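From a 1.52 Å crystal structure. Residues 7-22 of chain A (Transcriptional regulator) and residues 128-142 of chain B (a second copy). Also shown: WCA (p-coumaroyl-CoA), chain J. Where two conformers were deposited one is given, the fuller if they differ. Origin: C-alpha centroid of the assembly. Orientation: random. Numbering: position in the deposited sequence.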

# COMPACT_ATOMS: atom_id res chain seq x y z
N LEU A 7 -9.60 -1.53 13.22
CA LEU A 7 -8.59 -1.25 12.16
C LEU A 7 -8.56 -2.33 11.08
O LEU A 7 -8.43 -2.03 9.89
CB LEU A 7 -7.20 -1.08 12.80
CG LEU A 7 -6.11 -0.65 11.78
CD1 LEU A 7 -6.42 0.71 11.26
CD2 LEU A 7 -4.77 -0.65 12.52
N SER A 8 -8.76 -3.58 11.52
CA SER A 8 -8.62 -4.67 10.55
C SER A 8 -9.84 -4.72 9.64
O SER A 8 -9.80 -5.44 8.65
CB SER A 8 -8.42 -6.00 11.29
OG SER A 8 -9.53 -6.36 12.07
N ASP A 9 -10.90 -3.96 9.93
CA ASP A 9 -12.07 -3.85 9.02
C ASP A 9 -12.01 -2.57 8.18
O ASP A 9 -12.90 -2.31 7.38
CB ASP A 9 -13.37 -3.84 9.82
CG ASP A 9 -13.66 -5.17 10.47
OD1 ASP A 9 -13.41 -6.21 9.81
OD2 ASP A 9 -14.13 -5.17 11.65
N ASP A 10 -10.94 -1.78 8.36
CA ASP A 10 -10.94 -0.47 7.70
C ASP A 10 -10.44 -0.60 6.28
O ASP A 10 -9.36 -1.11 6.07
CB ASP A 10 -10.07 0.51 8.50
CG ASP A 10 -10.03 1.86 7.89
OD1 ASP A 10 -10.92 2.69 8.13
OD2 ASP A 10 -9.08 2.09 7.10
N ILE A 11 -11.19 -0.13 5.31
CA ILE A 11 -10.80 -0.39 3.92
C ILE A 11 -9.49 0.32 3.56
O ILE A 11 -8.73 -0.22 2.75
CB ILE A 11 -11.90 0.02 2.95
CG1 ILE A 11 -11.60 -0.43 1.53
CG2 ILE A 11 -12.22 1.54 3.02
CD1 ILE A 11 -11.79 -1.89 1.37
N GLY A 12 -9.26 1.50 4.14
CA GLY A 12 -7.98 2.16 3.84
C GLY A 12 -6.78 1.40 4.37
O GLY A 12 -5.75 1.27 3.70
N PHE A 13 -6.92 0.88 5.58
CA PHE A 13 -5.85 0.09 6.17
C PHE A 13 -5.61 -1.14 5.31
O PHE A 13 -4.46 -1.50 4.98
CB PHE A 13 -6.23 -0.30 7.60
CG PHE A 13 -5.29 -1.29 8.22
CD1 PHE A 13 -4.07 -0.85 8.72
CD2 PHE A 13 -5.67 -2.63 8.38
CE1 PHE A 13 -3.20 -1.76 9.36
CE2 PHE A 13 -4.80 -3.53 9.04
CZ PHE A 13 -3.58 -3.08 9.50
N LEU A 14 -6.72 -1.80 4.93
CA LEU A 14 -6.58 -3.00 4.14
C LEU A 14 -5.94 -2.76 2.78
O LEU A 14 -5.14 -3.59 2.31
CB LEU A 14 -7.96 -3.65 3.99
CG LEU A 14 -8.51 -4.18 5.32
CD1 LEU A 14 -10.04 -4.51 5.17
CD2 LEU A 14 -7.71 -5.46 5.76
N LEU A 15 -6.36 -1.70 2.09
CA LEU A 15 -5.74 -1.41 0.81
C LEU A 15 -4.26 -1.10 0.94
O LEU A 15 -3.44 -1.61 0.14
CB LEU A 15 -6.45 -0.19 0.20
CG LEU A 15 -7.69 -0.56 -0.53
CD1 LEU A 15 -8.52 0.69 -0.83
CD2 LEU A 15 -7.33 -1.30 -1.88
N SER A 16 -3.87 -0.31 1.95
CA SER A 16 -2.48 -0.02 2.14
C SER A 16 -1.71 -1.26 2.49
O SER A 16 -0.56 -1.43 2.05
CB SER A 16 -2.32 1.00 3.24
OG SER A 16 -2.86 2.22 2.80
N ARG A 17 -2.31 -2.11 3.33
CA ARG A 17 -1.62 -3.35 3.72
C ARG A 17 -1.45 -4.28 2.54
O ARG A 17 -0.35 -4.82 2.31
CB ARG A 17 -2.39 -4.03 4.84
CG ARG A 17 -2.18 -3.31 6.18
CD ARG A 17 -0.99 -3.90 6.92
NE ARG A 17 -1.32 -5.24 7.44
CZ ARG A 17 -0.86 -6.39 6.94
NH1 ARG A 17 -1.26 -7.53 7.49
NH2 ARG A 17 0.01 -6.42 5.93
N VAL A 18 -2.50 -4.51 1.78
CA VAL A 18 -2.39 -5.46 0.65
C VAL A 18 -1.52 -4.84 -0.46
O VAL A 18 -0.70 -5.55 -1.04
CB VAL A 18 -3.75 -5.86 0.13
CG1 VAL A 18 -3.60 -6.72 -1.11
CG2 VAL A 18 -4.47 -6.67 1.20
N GLY A 19 -1.59 -3.52 -0.63
CA GLY A 19 -0.69 -2.84 -1.60
C GLY A 19 0.75 -3.08 -1.22
O GLY A 19 1.61 -3.29 -2.12
N GLY A 20 1.08 -3.03 0.09
CA GLY A 20 2.46 -3.21 0.46
C GLY A 20 2.89 -4.66 0.38
O GLY A 20 4.05 -4.94 0.06
N MET A 21 1.97 -5.59 0.66
CA MET A 21 2.23 -7.03 0.47
C MET A 21 2.56 -7.34 -0.99
O MET A 21 3.51 -8.06 -1.30
CB MET A 21 1.03 -7.90 0.86
CG MET A 21 0.80 -7.90 2.37
SD MET A 21 -0.82 -8.65 2.81
CE MET A 21 -0.47 -10.28 2.20
N VAL A 22 1.74 -6.79 -1.89
CA VAL A 22 1.98 -6.96 -3.33
C VAL A 22 3.30 -6.33 -3.76
O VAL A 22 4.09 -6.99 -4.47
CB VAL A 22 0.83 -6.35 -4.13
CG1 VAL A 22 1.22 -6.17 -5.65
CG2 VAL A 22 -0.39 -7.22 -3.92
C4 WCA J . 15.75 -9.17 -2.06
C5 WCA J . 16.47 -8.19 -2.73
C6 WCA J . 17.72 -8.57 -3.35
C8 WCA J . 14.66 -7.22 -1.91
N1 WCA J . 18.11 -9.86 -3.26
N3 WCA J . 16.23 -10.45 -2.02
CAV WCA J . -2.82 2.50 8.60
CAT WCA J . -3.91 3.25 8.95
CBS WCA J . -4.68 3.78 7.91
OAJ WCA J . -5.82 4.56 8.24
CAU WCA J . -4.40 3.54 6.60
CAW WCA J . -3.29 2.77 6.23
CBT WCA J . -2.54 2.24 7.25
CAR WCA J . -1.41 1.40 6.80
CAQ WCA J . -0.69 0.62 7.80
CBP WCA J . 0.28 -0.35 7.16
OAD WCA J . 0.36 -0.72 6.04
SBO WCA J . 1.37 -0.97 8.37
CBA WCA J . 2.28 -2.17 7.36
CAY WCA J . 3.69 -1.57 6.93
NBH WCA J . 3.58 -0.77 5.76
CBQ WCA J . 4.09 0.60 5.82
OAE WCA J . 4.71 1.06 6.79
CBB WCA J . 3.95 1.43 4.58
CAZ WCA J . 5.30 1.59 3.82
NBI WCA J . 5.81 0.36 3.19
CBR WCA J . 6.73 -0.51 3.79
OAF WCA J . 7.05 -0.28 4.96
CBX WCA J . 7.30 -1.68 3.01
OAK WCA J . 7.07 -1.42 1.59
CCD WCA J . 6.67 -3.01 3.42
CAA WCA J . 5.20 -3.03 2.90
CAB WCA J . 6.76 -3.26 4.94
CBD WCA J . 7.43 -4.16 2.68
OBK WCA J . 8.80 -3.92 3.08
PCG WCA J . 9.91 -5.07 2.85
OAP WCA J . 9.37 -6.33 3.45
OAI WCA J . 11.22 -4.46 3.41
OBN WCA J . 9.94 -5.34 1.32
PCF WCA J . 10.82 -4.86 0.12
OAO WCA J . 11.88 -3.97 0.77
OAH WCA J . 9.96 -4.43 -1.07
O5' WCA J . 11.55 -6.22 -0.37
C5' WCA J . 10.79 -7.35 -0.80
C4' WCA J . 11.28 -8.73 -0.48
O4' WCA J . 12.48 -9.09 -1.52
C3' WCA J . 11.82 -8.86 0.76
O3' WCA J . 11.83 -10.27 1.17
PCE WCA J . 10.94 -10.79 2.37
OAM WCA J . 9.52 -10.39 2.11
OAN WCA J . 11.41 -10.19 3.66
OAG WCA J . 11.04 -12.29 2.44
C2' WCA J . 13.29 -8.44 0.56
O2' WCA J . 14.11 -8.83 1.57
C1' WCA J . 13.59 -9.15 -0.82
N9 WCA J . 14.63 -8.51 -1.57
N7 WCA J . 15.78 -7.00 -2.61
C2 WCA J . 17.39 -10.76 -2.62
N6 WCA J . 18.49 -7.59 -4.05
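Chain B, residues 128-142: VVNQMRDTLQSIAFP

Residues 128-140 of chain B form an α-helix, continuing from earlier in the chain, that packs on helix 11-22 of chain A with the two N-to-C directions 43° apart. The axes approach to 9.5 Å, and the register runs in the same sense on both chains: Arg133(B) lies nearest Ile11(A), Leu136(B) nearest Leu14(A) and Ala140(B) nearest Val18(A), with CA-CA distances of 5.6, 6.0 and 6.1 Å. Together the stretches bury 793 Å².

Val128(B) makes no contact with the chain A stretch, and Val129(B) begins the interface, its O 4.2 Å from Ile11(A) CD1. Asn130(B) and Gln131(B) do not touch residues 7-22 of chain A; Asn130(B) OD1 instead accepts a hydrogen bond from Arg133(B) NH1 within its own helix (2.9 Å). Met132(B) points toward chain A, with CG 3.7 Å from Ile11(A) CD1 and SD 4.3 Å from Leu15(A) CD2. The side chain of Arg133(B) (chi1 t, chi2 t, chi3 m) reaches the turn before the chain A helix, where its NE donates to Asp9(A) O (2.9 Å). Its NH2 donates to water 1 (2.9 Å), which also accepts from Ile11(A) N (3.0 Å), while its aliphatic CG packs 3.7 Å from Leu14(A) CD1. Ile11(A) is thus a knob held among Val129(B), Met132(B), Arg133(B) and Leu136(B).

Asp134(B) and Thr135(B) make no contact with the chain A stretch. Leu136(B) (chi1 m, chi2 t) is the reciprocal knob, seated among Ile11(A), Leu14(A), Leu15(A) and Val18(A): its CD1 lies 3.7 Å from Leu15(A) CG and 3.8 Å from Ile11(A) CD1, its CD2 3.9 Å from Val18(A) CG2, and its CB 3.9 Å from Leu14(A) CB. One turn on from Arg133(B), Gln137(B) extends its amide to the same segment of chain A; NE2 donates to both Ser8(A) O (3.0 Å) and Asp9(A) OD1 (2.8 Å), and CG rests 3.6 Å from Leu14(A) CD1.

Beyond Ser138(B), which is out of reach, Ile139(B) sets CG2 4.1 Å from Val18(A) CG1 and 4.2 Å from Met21(A) CE. Ala140(B) points toward chain A: its CA is 3.9 Å from Met21(A) SD, its CB 4.2 Å from Val18(A) CG2, and its O accepts from water 2 (2.8 Å), which in turn accepts from Arg17(A) NH1 (2.6 Å). Phe141(B), the first residue to leave helical phi/psi (-133/72), carries its ring back to chain A: CE1 is 3.6 Å from Arg17(A) NH1, CE2 3.9 Å from Leu14(A) CD2, and CZ meets Phe13(A) CE2 edge to edge at 4.3 Å. Pro142(B) lies beyond the contact.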

# COMPACT_ATOMS: atom_id res chain seq x y z
N VAL B 128 -19.98 -2.43 -3.28
CA VAL B 128 -18.63 -2.52 -3.83
C VAL B 128 -17.54 -2.45 -2.77
O VAL B 128 -16.58 -3.24 -2.83
CB VAL B 128 -18.45 -1.43 -4.90
CG1 VAL B 128 -17.03 -1.42 -5.46
CG2 VAL B 128 -19.40 -1.72 -6.05
N VAL B 129 -17.68 -1.50 -1.85
CA VAL B 129 -16.75 -1.42 -0.70
C VAL B 129 -16.77 -2.70 0.09
O VAL B 129 -15.72 -3.18 0.51
CB VAL B 129 -17.12 -0.28 0.22
CG1 VAL B 129 -16.16 -0.27 1.46
CG2 VAL B 129 -16.99 1.02 -0.58
N ASN B 130 -17.95 -3.24 0.34
CA ASN B 130 -18.05 -4.39 1.18
C ASN B 130 -17.31 -5.55 0.52
O ASN B 130 -16.66 -6.37 1.19
CB ASN B 130 -19.50 -4.80 1.43
CG ASN B 130 -20.24 -3.83 2.36
OD1 ASN B 130 -19.59 -3.04 3.06
ND2 ASN B 130 -21.59 -3.85 2.34
N GLN B 131 -17.51 -5.70 -0.79
CA GLN B 131 -16.78 -6.78 -1.47
C GLN B 131 -15.28 -6.57 -1.47
O GLN B 131 -14.53 -7.53 -1.25
CB GLN B 131 -17.33 -6.97 -2.92
CG GLN B 131 -16.55 -8.09 -3.69
CD GLN B 131 -17.22 -8.45 -4.98
OE1 GLN B 131 -18.34 -9.04 -4.99
NE2 GLN B 131 -16.55 -8.13 -6.03
N MET B 132 -14.84 -5.34 -1.68
CA MET B 132 -13.40 -5.07 -1.62
C MET B 132 -12.85 -5.40 -0.22
O MET B 132 -11.79 -6.03 -0.10
CB MET B 132 -13.14 -3.62 -1.98
CG MET B 132 -11.69 -3.33 -2.03
SD MET B 132 -11.41 -1.82 -2.99
CE MET B 132 -12.32 -2.27 -4.43
N ARG B 133 -13.56 -4.94 0.82
CA ARG B 133 -13.10 -5.18 2.20
C ARG B 133 -12.89 -6.65 2.44
O ARG B 133 -11.84 -7.10 2.92
CB ARG B 133 -14.13 -4.66 3.22
CG ARG B 133 -13.68 -4.92 4.69
CD ARG B 133 -14.75 -4.50 5.70
NE ARG B 133 -14.96 -3.07 5.56
CZ ARG B 133 -16.05 -2.49 5.03
NH1 ARG B 133 -17.06 -3.23 4.52
NH2 ARG B 133 -16.10 -1.16 4.98
N ASP B 134 -13.90 -7.45 2.13
CA ASP B 134 -13.84 -8.85 2.44
C ASP B 134 -12.76 -9.53 1.61
O ASP B 134 -12.08 -10.40 2.12
CB ASP B 134 -15.22 -9.52 2.25
CG ASP B 134 -16.25 -9.02 3.27
OD1 ASP B 134 -15.94 -8.11 4.09
OD2 ASP B 134 -17.39 -9.53 3.21
N THR B 135 -12.60 -9.12 0.34
CA THR B 135 -11.57 -9.72 -0.51
C THR B 135 -10.17 -9.38 0.04
O THR B 135 -9.30 -10.28 0.14
CB THR B 135 -11.73 -9.24 -1.98
OG1 THR B 135 -13.04 -9.60 -2.41
CG2 THR B 135 -10.74 -9.97 -2.86
N LEU B 136 -9.96 -8.11 0.42
CA LEU B 136 -8.64 -7.70 0.94
C LEU B 136 -8.39 -8.42 2.27
O LEU B 136 -7.26 -8.84 2.54
CB LEU B 136 -8.58 -6.20 1.13
CG LEU B 136 -8.69 -5.43 -0.20
CD1 LEU B 136 -8.82 -3.98 0.20
CD2 LEU B 136 -7.45 -5.62 -1.08
N GLN B 137 -9.42 -8.60 3.10
CA GLN B 137 -9.19 -9.37 4.33
C GLN B 137 -8.78 -10.80 4.04
O GLN B 137 -7.94 -11.36 4.78
CB GLN B 137 -10.44 -9.36 5.18
CG GLN B 137 -10.65 -8.04 5.83
CD GLN B 137 -11.95 -7.98 6.59
OE1 GLN B 137 -12.87 -8.73 6.26
NE2 GLN B 137 -12.03 -7.17 7.63
N SER B 138 -9.35 -11.43 3.00
CA SER B 138 -9.00 -12.81 2.73
C SER B 138 -7.55 -12.94 2.25
O SER B 138 -6.94 -13.99 2.40
CB SER B 138 -9.96 -13.42 1.72
OG SER B 138 -9.69 -12.94 0.44
N ILE B 139 -7.00 -11.87 1.69
CA ILE B 139 -5.61 -11.85 1.27
C ILE B 139 -4.68 -11.51 2.44
O ILE B 139 -3.68 -12.22 2.67
CB ILE B 139 -5.42 -10.80 0.13
CG1 ILE B 139 -6.18 -11.22 -1.11
CG2 ILE B 139 -3.91 -10.66 -0.21
CD1 ILE B 139 -6.19 -10.10 -2.16
N ALA B 140 -4.99 -10.46 3.20
CA ALA B 140 -4.10 -10.07 4.30
C ALA B 140 -4.15 -11.08 5.47
O ALA B 140 -3.12 -11.28 6.16
CB ALA B 140 -4.43 -8.74 4.81
N PHE B 141 -5.34 -11.61 5.73
CA PHE B 141 -5.62 -12.42 6.93
C PHE B 141 -6.37 -13.68 6.54
O PHE B 141 -7.56 -13.82 6.84
CB PHE B 141 -6.44 -11.62 7.94
CG PHE B 141 -5.87 -10.28 8.28
CD1 PHE B 141 -4.61 -10.19 8.85
CD2 PHE B 141 -6.59 -9.12 8.07
CE1 PHE B 141 -4.09 -8.96 9.16
CE2 PHE B 141 -6.06 -7.91 8.36
CZ PHE B 141 -4.81 -7.86 8.93
N PRO B 142 -5.69 -14.63 5.89
CA PRO B 142 -6.26 -15.89 5.40
C PRO B 142 -6.93 -16.66 6.54
O PRO B 142 -6.49 -16.57 7.70
CB PRO B 142 -5.03 -16.64 4.85
CG PRO B 142 -4.01 -15.58 4.62
CD PRO B 142 -4.23 -14.55 5.67
O HOH W 1 -14.00 0.60 5.95
O HOH W 2 -0.70 -10.02 6.82